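Pectate lyase (Paenibacillus sp. 0602, PDB 5GT5) cleaves polygalacturonate, and probably partly methylated pectin, by beta-elimination, probably in an endo mode and with calcium as cofactor. Local coordinates at residues N4-L9 / L442-Y446. The protein carries 1 engineered substitution. Sequence-based numbering, arbitrary orientation.
Sequences NADYNL and LKTSY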
ATOM      1  N   ASN A   4      19.930  15.545  11.897  1.00 26.70           N
ATOM      2  CA  ASN A   4      18.525  15.460  11.604  1.00 23.04           C
ATOM      3  C   ASN A   4      18.145  14.225  10.822  1.00 18.59           C
ATOM      4  O   ASN A   4      17.019  13.889  10.798  1.00 15.69           O
ATOM      5  CB  ASN A   4      18.014  16.712  10.911  1.00 18.33           C
ATOM      6  CG  ASN A   4      17.833  17.893  11.871  1.00 27.80           C
ATOM      7  OD1 ASN A   4      17.869  17.745  13.058  1.00 25.90           O
ATOM      8  ND2 ASN A   4      17.634  19.032  11.332  1.00 24.46           N
ATOM      9  N   ALA A   5      19.078  13.571  10.160  1.00 17.52           N
ATOM     10  CA  ALA A   5      18.777  12.322   9.494  1.00 17.50           C
ATOM     11  C   ALA A   5      18.352  11.235  10.501  1.00 14.10           C
ATOM     12  O   ALA A   5      17.769  10.289  10.106  1.00 13.91           O
ATOM     13  CB  ALA A   5      19.928  11.843   8.694  1.00 22.55           C
ATOM     14  N   ASP A   6      18.679  11.441  11.774  1.00 15.48           N
ATOM     15  CA  ASP A   6      18.208  10.565  12.842  1.00 16.46           C
ATOM     16  C   ASP A   6      16.679  10.528  12.853  1.00 15.95           C
ATOM     17  O   ASP A   6      16.065   9.621  13.348  1.00 13.84           O
ATOM     18  CB  ASP A   6      18.707  11.021  14.210  1.00 17.89           C
ATOM     19  CG  ASP A   6      20.179  10.969  14.328  1.00 20.50           C
ATOM     20  OD1 ASP A   6      20.754  10.269  13.560  1.00 29.33           O
ATOM     21  OD2 ASP A   6      20.668  11.655  15.175  1.00 26.93           O
ATOM     22  N   TYR A   7      16.109  11.579  12.300  1.00 10.21           N
ATOM     23  CA  TYR A   7      14.660  11.746  12.256  1.00  9.11           C
ATOM     24  C   TYR A   7      13.964  11.259  10.986  1.00  9.01           C
ATOM     25  O   TYR A   7      12.753  11.383  10.868  1.00  9.84           O
ATOM     26  CB  TYR A   7      14.289  13.215  12.514  1.00  8.57           C
ATOM     27  CG  TYR A   7      14.808  13.696  13.829  1.00  8.68           C
ATOM     28  CD1 TYR A   7      14.661  12.947  14.957  1.00  9.47           C
ATOM     29  CD2 TYR A   7      15.469  14.898  13.933  1.00  9.61           C
ATOM     30  CE1 TYR A   7      15.156  13.376  16.159  1.00 10.25           C
ATOM     31  CE2 TYR A   7      15.925  15.357  15.131  1.00 10.56           C
ATOM     32  CZ  TYR A   7      15.779  14.605  16.251  1.00 10.56           C
ATOM     33  OH  TYR A   7      16.220  15.027  17.452  1.00 14.36           O
ATOM     34  N   ASN A   8      14.724  10.669  10.088  1.00  8.94           N
ATOM     35  CA  ASN A   8      14.143  10.122   8.863  1.00 11.79           C
ATOM     36  C   ASN A   8      13.043   9.107   9.126  1.00  9.17           C
ATOM     37  O   ASN A   8      13.121   8.329  10.082  1.00  9.24           O
ATOM     38  CB  ASN A   8      15.188   9.404   7.998  1.00  9.05           C
ATOM     39  CG  ASN A   8      16.130  10.345   7.303  1.00 14.98           C
ATOM     40  OD1 ASN A   8      16.044  11.567   7.454  1.00 14.37           O
ATOM     41  ND2 ASN A   8      17.107   9.767   6.620  1.00 15.11           N
ATOM     42  N   LEU A   9      12.055   9.097   8.242  1.00  8.86           N
ATOM     43  CA  LEU A   9      11.097   7.998   8.182  1.00  8.78           C
ATOM     44  C   LEU A   9      11.828   6.705   7.826  1.00 10.09           C
ATOM     45  O   LEU A   9      12.586   6.662   6.849  1.00 12.16           O
ATOM     46  CB  LEU A   9      10.033   8.312   7.128  1.00  9.61           C
ATOM     47  CG  LEU A   9       9.124   7.154   6.706  1.00 10.31           C
ATOM     48  CD1 LEU A   9       8.279   6.640   7.886  1.00 11.20           C
ATOM     49  CD2 LEU A   9       8.204   7.661   5.609  1.00 10.14           C
ATOM     50  N   LEU A 442       6.624  18.296   7.586  1.00 10.08           N
ATOM     51  CA  LEU A 442       6.055  17.714   6.375  1.00  8.32           C
ATOM     52  C   LEU A 442       7.018  16.788   5.649  1.00  8.11           C
ATOM     53  O   LEU A 442       6.605  16.031   4.783  1.00 10.09           O
ATOM     54  CB  LEU A 442       5.634  18.837   5.413  1.00 10.81           C
ATOM     55  CG  LEU A 442       4.648  19.876   5.947  1.00 11.39           C
ATOM     56  CD1 LEU A 442       4.199  20.808   4.795  1.00 13.56           C
ATOM     57  CD2 LEU A 442       3.453  19.249   6.622  1.00 14.93           C
ATOM     58  N   LYS A 443       8.299  16.882   5.970  1.00 11.01           N
ATOM     59  CA  LYS A 443       9.326  16.079   5.286  1.00 10.59           C
ATOM     60  C   LYS A 443       9.428  14.668   5.837  1.00  9.99           C
ATOM     61  O   LYS A 443       9.049  14.403   6.993  1.00 11.62           O
ATOM     62  CB  LYS A 443      10.680  16.763   5.461  1.00  9.81           C
ATOM     63  CG  LYS A 443      10.730  18.218   4.945  1.00 14.01           C
ATOM     64  CD  LYS A 443      12.115  18.807   5.256  1.00 16.34           C
ATOM     65  CE  LYS A 443      12.214  20.263   4.894  1.00 23.54           C
ATOM     66  NZ  LYS A 443      13.474  20.847   5.470  1.00 20.95           N
ATOM     67  N   THR A 444       9.987  13.771   5.040  1.00  9.71           N
ATOM     68  CA  THR A 444      10.216  12.402   5.505  1.00  7.66           C
ATOM     69  C   THR A 444      11.691  12.032   5.528  1.00 12.28           C
ATOM     70  O   THR A 444      12.046  10.945   5.987  1.00 10.52           O
ATOM     71  CB  THR A 444       9.455  11.374   4.676  1.00 10.00           C
ATOM     72  OG1 THR A 444       9.880  11.452   3.309  1.00 12.25           O
ATOM     73  CG2 THR A 444       7.961  11.631   4.773  1.00 12.21           C
ATOM     74  N   SER A 445      12.551  12.913   5.034  1.00 12.13           N
ATOM     75  CA  SER A 445      13.982  12.726   5.208  1.00 15.12           C
ATOM     76  C   SER A 445      14.698  14.049   5.310  1.00 13.47           C
ATOM     77  O   SER A 445      14.157  15.089   4.919  1.00 15.56           O
ATOM     78  CB  SER A 445      14.572  11.834   4.116  1.00 18.95           C
ATOM     79  OG  SER A 445      14.465  12.441   2.849  1.00 22.79           O
ATOM     80  N   TYR A 446      15.910  13.994   5.849  1.00 15.64           N
ATOM     81  CA  TYR A 446      16.646  15.186   6.225  1.00 14.63           C
ATOM     82  C   TYR A 446      18.091  15.055   5.778  1.00 22.15           C
ATOM     83  O   TYR A 446      18.709  14.010   5.943  1.00 19.69           O
ATOM     84  CB  TYR A 446      16.541  15.392   7.736  1.00 15.89           C
ATOM     85  CG  TYR A 446      15.105  15.461   8.177  1.00 13.87           C
ATOM     86  CD1 TYR A 446      14.409  16.658   8.128  1.00 13.00           C
ATOM     87  CD2 TYR A 446      14.448  14.326   8.649  1.00 13.28           C
ATOM     88  CE1 TYR A 446      13.087  16.730   8.503  1.00 11.04           C
ATOM     89  CE2 TYR A 446      13.108  14.389   9.024  1.00 10.21           C
ATOM     90  CZ  TYR A 446      12.452  15.588   8.961  1.00 10.77           C
ATOM     91  OH  TYR A 446      11.130  15.677   9.331  1.00 11.38           O
TER
HETATM   92  O   HOH W   1      19.021  11.477   5.039  1.00 24.61           O
HETATM   93  O   HOH W   2      13.273   8.587   4.914  1.00 22.84           O
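The side-chain amide of N8 meets the backbone of Y446 at both its ends, directly and through a water. Its OD1 accepts from Y446 N at 2.9 Å, bent to 133° at the hydrogen, with the donor tilted out of the carbonyl plane. Its ND2 donates a hydrogen bond to a water, which donates to Y446 O at 2.7 Å. CG of N8 lies anti to its own carbonyl carbon (chi1 -73°), which brings the amide alongside S445 and Y446. With an alanine here, Y446 N would probably lose this acceptor and the bridging water one of its two anchors. One residue on, L9 N donates to T444 O at 2.9 Å in a straighter bond, 162°. A second water donates to both T444 O and L9 O, so T444 O accepts two bonds. CB and CD2 of L9 lie 4.0 Å from CB of T444, and both side chains rest on W163 of strand 160-165. The Y446 ring puts CE2 3.9 Å from CB of Y7 and stacks on W436. Its OH is bonded to N440 O and R128, and Y7 OH to R422. The contact joins the two chain ends on the outside of the parallel beta-helix of polysaccharide lyase family 1. No salt bridge links the segments, but Y446 O, held by a water, belongs to the C-terminal carboxylate, which probably carries negative charge.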